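Long-range contact in polymeric Immunoglobulin Receptor (Oncorhynchus mykiss, PDB 5F1S), which probably binds polymeric immunoglobulins at mucosal surfaces, its ectodomain corresponding to the secretory component: residues V10-P24 against P68-K82. Residues are numbered along the deposited sequence; the frame is centred on the assembly and turned at random.
Sequences VLEGRSVMIPCHYGP and PVQQVFTVTMTELQK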
loop_
_atom_site.group_PDB
_atom_site.type_symbol
_atom_site.label_atom_id
_atom_site.label_comp_id
_atom_site.label_asym_id
_atom_site.label_seq_id
_atom_site.Cartn_x
_atom_site.Cartn_y
_atom_site.Cartn_z
ATOM N N VAL A 10 -4.563 -0.200 2.155
ATOM C CA VAL A 10 -3.171 -0.399 2.487
ATOM C C VAL A 10 -3.024 -1.769 3.130
ATOM O O VAL A 10 -3.861 -2.160 3.949
ATOM C CB VAL A 10 -2.699 0.720 3.431
ATOM C CG1 VAL A 10 -3.520 0.716 4.705
ATOM C CG2 VAL A 10 -1.257 0.551 3.768
ATOM N N LEU A 11 -1.939 -2.460 2.816
ATOM C CA LEU A 11 -1.677 -3.756 3.456
ATOM C C LEU A 11 -1.291 -3.605 4.930
ATOM O O LEU A 11 -0.522 -2.715 5.311
ATOM C CB LEU A 11 -0.541 -4.470 2.736
ATOM C CG LEU A 11 -0.793 -4.905 1.304
ATOM C CD1 LEU A 11 0.476 -5.338 0.614
ATOM C CD2 LEU A 11 -1.768 -6.008 1.295
ATOM N N GLU A 12 -1.801 -4.512 5.764
ATOM C CA GLU A 12 -1.531 -4.467 7.196
ATOM C C GLU A 12 -0.036 -4.449 7.462
ATOM O O GLU A 12 0.731 -5.204 6.867
ATOM C CB GLU A 12 -2.163 -5.674 7.890
ATOM C CG GLU A 12 -2.222 -5.556 9.384
ATOM C CD GLU A 12 -2.950 -6.730 10.058
ATOM O OE1 GLU A 12 -2.737 -7.878 9.604
ATOM O OE2 GLU A 12 -3.705 -6.502 11.034
ATOM N N GLY A 13 0.380 -3.533 8.331
ATOM C CA GLY A 13 1.777 -3.344 8.631
ATOM C C GLY A 13 2.422 -2.142 7.973
ATOM O O GLY A 13 3.460 -1.693 8.449
ATOM N N ARG A 14 1.871 -1.646 6.874
ATOM C CA ARG A 14 2.406 -0.504 6.173
ATOM C C ARG A 14 1.938 0.802 6.816
ATOM O O ARG A 14 1.090 0.845 7.711
ATOM C CB ARG A 14 1.963 -0.509 4.702
ATOM C CG ARG A 14 2.379 -1.713 3.776
ATOM C CD ARG A 14 3.813 -1.806 3.578
ATOM N NE ARG A 14 4.220 -2.434 2.286
ATOM C CZ ARG A 14 4.127 -3.742 2.015
ATOM N NH1 ARG A 14 3.582 -4.597 2.865
ATOM N NH2 ARG A 14 4.583 -4.214 0.880
ATOM N N SER A 15 2.541 1.881 6.350
ATOM C CA SER A 15 2.278 3.225 6.853
ATOM C C SER A 15 1.539 4.004 5.787
ATOM O O SER A 15 1.641 3.681 4.603
ATOM C CB SER A 15 3.597 3.932 7.171
ATOM O OG SER A 15 4.234 3.249 8.223
ATOM N N VAL A 16 0.820 5.060 6.196
ATOM C CA VAL A 16 0.267 6.017 5.250
ATOM C C VAL A 16 0.701 7.427 5.628
ATOM O O VAL A 16 0.917 7.740 6.796
ATOM C CB VAL A 16 -1.273 5.964 5.146
ATOM C CG1 VAL A 16 -1.732 4.605 4.580
ATOM C CG2 VAL A 16 -1.934 6.247 6.475
ATOM N N MET A 17 0.809 8.263 4.609
ATOM C CA MET A 17 1.150 9.674 4.747
ATOM C C MET A 17 0.036 10.436 4.053
ATOM O O MET A 17 -0.106 10.313 2.833
ATOM C CB MET A 17 2.511 9.999 4.112
ATOM C CG MET A 17 2.855 11.455 4.210
ATOM S SD MET A 17 4.461 11.785 3.308
ATOM C CE MET A 17 3.975 11.621 1.679
ATOM N N ILE A 18 -0.754 11.186 4.817
ATOM C CA ILE A 18 -2.006 11.770 4.352
ATOM C C ILE A 18 -1.852 13.288 4.374
ATOM O O ILE A 18 -1.708 13.860 5.461
ATOM C CB ILE A 18 -3.189 11.337 5.231
ATOM C CG1 ILE A 18 -3.323 9.817 5.096
ATOM C CG2 ILE A 18 -4.438 12.047 4.826
ATOM C CD1 ILE A 18 -4.144 9.214 6.183
ATOM N N PRO A 19 -1.961 13.963 3.229
ATOM C CA PRO A 19 -2.030 15.441 3.226
ATOM C C PRO A 19 -3.437 15.940 3.495
ATOM O O PRO A 19 -4.388 15.586 2.776
ATOM C CB PRO A 19 -1.590 15.807 1.804
ATOM C CG PRO A 19 -2.162 14.641 0.954
ATOM C CD PRO A 19 -2.007 13.419 1.847
ATOM N N CYS A 20 -3.529 16.903 4.407
ATOM C CA CYS A 20 -4.744 17.648 4.679
ATOM C C CYS A 20 -4.468 19.077 4.253
ATOM O O CYS A 20 -3.858 19.842 5.019
ATOM C CB CYS A 20 -5.106 17.591 6.161
ATOM S SG CYS A 20 -5.517 15.923 6.821
ATOM N N HIS A 21 -4.921 19.431 3.056
ATOM C CA HIS A 21 -4.690 20.758 2.507
ATOM C C HIS A 21 -5.792 21.700 2.989
ATOM O O HIS A 21 -6.943 21.307 3.170
ATOM C CB HIS A 21 -4.629 20.758 0.973
ATOM C CG HIS A 21 -3.339 20.209 0.416
ATOM N ND1 HIS A 21 -2.234 20.994 0.136
ATOM C CD2 HIS A 21 -2.986 18.947 0.116
ATOM C CE1 HIS A 21 -1.262 20.227 -0.330
ATOM N NE2 HIS A 21 -1.707 18.986 -0.369
ATOM N N TYR A 22 -5.427 22.955 3.219
ATOM C CA TYR A 22 -6.409 23.883 3.755
ATOM C C TYR A 22 -6.215 25.270 3.170
ATOM O O TYR A 22 -5.148 25.625 2.671
ATOM C CB TYR A 22 -6.345 23.966 5.266
ATOM C CG TYR A 22 -4.994 24.244 5.836
ATOM C CD1 TYR A 22 -4.558 25.547 6.032
ATOM C CD2 TYR A 22 -4.137 23.212 6.200
ATOM C CE1 TYR A 22 -3.309 25.815 6.616
ATOM C CE2 TYR A 22 -2.854 23.475 6.763
ATOM C CZ TYR A 22 -2.480 24.797 6.977
ATOM O OH TYR A 22 -1.280 25.097 7.590
ATOM N N GLY A 23 -7.276 26.050 3.244
ATOM C CA GLY A 23 -7.253 27.371 2.674
ATOM C C GLY A 23 -6.376 28.298 3.493
ATOM O O GLY A 23 -6.133 28.073 4.685
ATOM N N PRO A 24 -5.895 29.374 2.873
ATOM C CA PRO A 24 -4.910 30.230 3.545
ATOM C C PRO A 24 -5.429 30.890 4.814
ATOM O O PRO A 24 -4.613 31.341 5.622
ATOM C CB PRO A 24 -4.560 31.276 2.464
ATOM C CG PRO A 24 -5.703 31.315 1.628
ATOM C CD PRO A 24 -6.245 29.910 1.555
ATOM N N PRO A 68 2.314 25.614 7.671
ATOM C CA PRO A 68 1.455 26.720 7.193
ATOM C C PRO A 68 1.915 27.336 5.901
ATOM O O PRO A 68 1.076 27.854 5.147
ATOM C CB PRO A 68 1.514 27.732 8.340
ATOM C CG PRO A 68 1.855 26.941 9.547
ATOM C CD PRO A 68 2.767 25.819 9.047
ATOM N N VAL A 69 3.214 27.347 5.627
ATOM C CA VAL A 69 3.712 27.933 4.380
ATOM C C VAL A 69 3.233 27.147 3.172
ATOM O O VAL A 69 2.910 27.719 2.125
ATOM C CB VAL A 69 5.232 27.998 4.424
ATOM C CG1 VAL A 69 5.777 28.477 3.084
ATOM C CG2 VAL A 69 5.649 28.911 5.628
ATOM N N GLN A 70 3.200 25.820 3.284
ATOM C CA GLN A 70 2.643 24.991 2.211
ATOM C C GLN A 70 1.139 24.792 2.319
ATOM O O GLN A 70 0.549 24.201 1.396
ATOM C CB GLN A 70 3.353 23.620 2.200
ATOM C CG GLN A 70 4.779 23.763 1.749
ATOM C CD GLN A 70 5.156 22.608 0.883
ATOM O OE1 GLN A 70 5.366 21.497 1.370
ATOM N NE2 GLN A 70 5.100 22.831 -0.409
ATOM N N GLN A 71 0.509 25.272 3.403
ATOM C CA GLN A 71 -0.944 25.220 3.552
ATOM C C GLN A 71 -1.430 23.774 3.560
ATOM O O GLN A 71 -2.447 23.416 2.961
ATOM C CB GLN A 71 -1.644 26.047 2.456
ATOM C CG GLN A 71 -1.313 27.563 2.650
ATOM C CD GLN A 71 -1.738 28.430 1.499
ATOM O OE1 GLN A 71 -2.530 28.037 0.666
ATOM N NE2 GLN A 71 -1.183 29.628 1.443
ATOM N N VAL A 72 -0.684 22.944 4.251
ATOM C CA VAL A 72 -1.023 21.535 4.380
ATOM C C VAL A 72 -0.512 21.066 5.729
ATOM O O VAL A 72 0.572 21.467 6.167
ATOM C CB VAL A 72 -0.435 20.715 3.220
ATOM C CG1 VAL A 72 1.098 20.875 3.121
ATOM C CG2 VAL A 72 -0.828 19.211 3.308
ATOM N N PHE A 73 -1.280 20.218 6.380
ATOM C CA PHE A 73 -0.739 19.418 7.469
ATOM C C PHE A 73 -0.777 17.958 7.062
ATOM O O PHE A 73 -1.718 17.511 6.417
ATOM C CB PHE A 73 -1.452 19.689 8.810
ATOM C CG PHE A 73 -2.949 19.362 8.893
ATOM C CD1 PHE A 73 -3.905 20.315 8.531
ATOM C CD2 PHE A 73 -3.392 18.159 9.437
ATOM C CE1 PHE A 73 -5.282 20.064 8.697
ATOM C CE2 PHE A 73 -4.771 17.894 9.605
ATOM C CZ PHE A 73 -5.710 18.852 9.240
ATOM N N THR A 74 0.285 17.238 7.407
ATOM C CA THR A 74 0.482 15.868 6.982
ATOM C C THR A 74 0.343 14.976 8.204
ATOM O O THR A 74 0.969 15.231 9.250
ATOM C CB THR A 74 1.870 15.722 6.359
ATOM O OG1 THR A 74 2.014 16.651 5.283
ATOM C CG2 THR A 74 2.092 14.316 5.773
ATOM N N VAL A 75 -0.495 13.941 8.081
ATOM C CA VAL A 75 -0.713 12.988 9.145
ATOM C C VAL A 75 -0.103 11.659 8.717
ATOM O O VAL A 75 -0.377 11.175 7.628
ATOM C CB VAL A 75 -2.207 12.845 9.469
ATOM C CG1 VAL A 75 -2.389 11.806 10.558
ATOM C CG2 VAL A 75 -2.813 14.182 9.910
ATOM N N THR A 76 0.777 11.104 9.543
ATOM C CA THR A 76 1.405 9.827 9.248
ATOM C C THR A 76 0.892 8.799 10.248
ATOM O O THR A 76 0.988 8.995 11.460
ATOM C CB THR A 76 2.937 9.945 9.325
ATOM O OG1 THR A 76 3.351 10.935 8.387
ATOM C CG2 THR A 76 3.614 8.602 9.007
ATOM N N MET A 77 0.353 7.698 9.748
ATOM C CA MET A 77 -0.082 6.612 10.599
ATOM C C MET A 77 0.787 5.417 10.236
ATOM O O MET A 77 0.907 5.056 9.055
ATOM C CB MET A 77 -1.584 6.278 10.430
ATOM C CG MET A 77 -2.504 7.451 10.785
ATOM S SD MET A 77 -4.233 6.947 10.580
ATOM C CE MET A 77 -4.357 6.086 12.036
ATOM N N THR A 78 1.409 4.826 11.234
ATOM C CA THR A 78 2.385 3.770 10.984
ATOM C C THR A 78 1.868 2.408 11.435
ATOM O O THR A 78 0.998 2.273 12.314
ATOM C CB THR A 78 3.728 4.076 11.698
ATOM O OG1 THR A 78 3.497 4.120 13.111
ATOM C CG2 THR A 78 4.305 5.436 11.220
ATOM N N GLU A 79 2.432 1.377 10.817
ATOM C CA GLU A 79 2.188 0.003 11.247
ATOM C C GLU A 79 0.687 -0.253 11.391
ATOM O O GLU A 79 0.198 -0.768 12.402
ATOM C CB GLU A 79 2.910 -0.305 12.560
ATOM C CG GLU A 79 4.358 0.174 12.647
ATOM C CD GLU A 79 5.369 -0.887 12.301
ATOM O OE1 GLU A 79 4.978 -1.955 11.782
ATOM O OE2 GLU A 79 6.567 -0.651 12.558
ATOM N N LEU A 80 -0.060 0.095 10.348
ATOM C CA LEU A 80 -1.506 0.021 10.439
ATOM C C LEU A 80 -1.967 -1.413 10.632
ATOM O O LEU A 80 -1.488 -2.324 9.957
ATOM C CB LEU A 80 -2.140 0.592 9.178
ATOM C CG LEU A 80 -2.127 2.117 9.169
ATOM C CD1 LEU A 80 -2.400 2.621 7.756
ATOM C CD2 LEU A 80 -3.199 2.673 10.127
ATOM N N GLN A 81 -2.946 -1.589 11.509
ATOM C CA GLN A 81 -3.543 -2.883 11.803
ATOM C C GLN A 81 -4.935 -2.974 11.204
ATOM O O GLN A 81 -5.607 -1.974 10.962
ATOM C CB GLN A 81 -3.592 -3.086 13.321
ATOM C CG GLN A 81 -2.217 -3.013 13.961
ATOM C CD GLN A 81 -1.277 -4.049 13.438
ATOM O OE1 GLN A 81 -1.439 -5.230 13.731
ATOM N NE2 GLN A 81 -0.281 -3.631 12.690
ATOM N N LYS A 82 -5.421 -4.204 10.999
ATOM C CA LYS A 82 -6.735 -4.334 10.392
ATOM C C LYS A 82 -7.787 -3.564 11.192
ATOM O O LYS A 82 -8.705 -2.960 10.629
ATOM C CB LYS A 82 -7.121 -5.806 10.289
ATOM C CG LYS A 82 -8.417 -5.980 9.507
ATOM C CD LYS A 82 -8.796 -7.417 9.258
ATOM C CE LYS A 82 -10.124 -7.446 8.452
ATOM N NZ LYS A 82 -10.579 -8.834 8.183
HETATM O O HOH W 1 4.632 0.985 9.149
HETATM O O HOH W 2 5.652 -3.190 9.806
HETATM O O HOH W 3 -3.455 24.126 0.329
#
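Cys20 packs against Phe73 on the inner face of an antiparallel strand pair, 16-22 with 72-77. Its CB sits over the centre of the Phe73 ring, 3.4 Å from the centroid. A chi1 of -64° sets SG beside the backbone N, oblique to the ring, where it bonds to Cys90 of the facing sheet. The edge of the same ring meets Tyr22, CD2 to Phe73 CD1 at 3.7 Å. Tyr22 OH is hydrogen-bonded to Asp66, which anchors the far end of the phenol. Ile18, Val75 and Met77 extend this buried face onto Trp33. Further along, Leu80 CD1 lies 3.8 Å from CG1 of both Val10 and Val16. Reciprocal N-H to O bonds join Val16 with Met77, Ile18 with Val75 and Cys20 with Phe73; Cys20 N to Phe73 O is 2.8 Å. Tyr22 N adds a single bond to Gln71 O.

The outer face is largely solvent-exposed, yet Met17 CG presses on Thr74 CG2 at 3.3 Å, tight for two carbons. His21 has Val72 CG2 over its ring centre. The loose, wet part is the turn, where one water joins Gly13 O, Ser15 OG and Glu79 N. Buried beside it, Glu12 takes hydrogen bonds from Lys82 N at OE2 and Gln112 at OE1. Strands B and E of an immunoglobulin V-set sandwich pair this way, with the B-strand cysteine pinning the two sheets together.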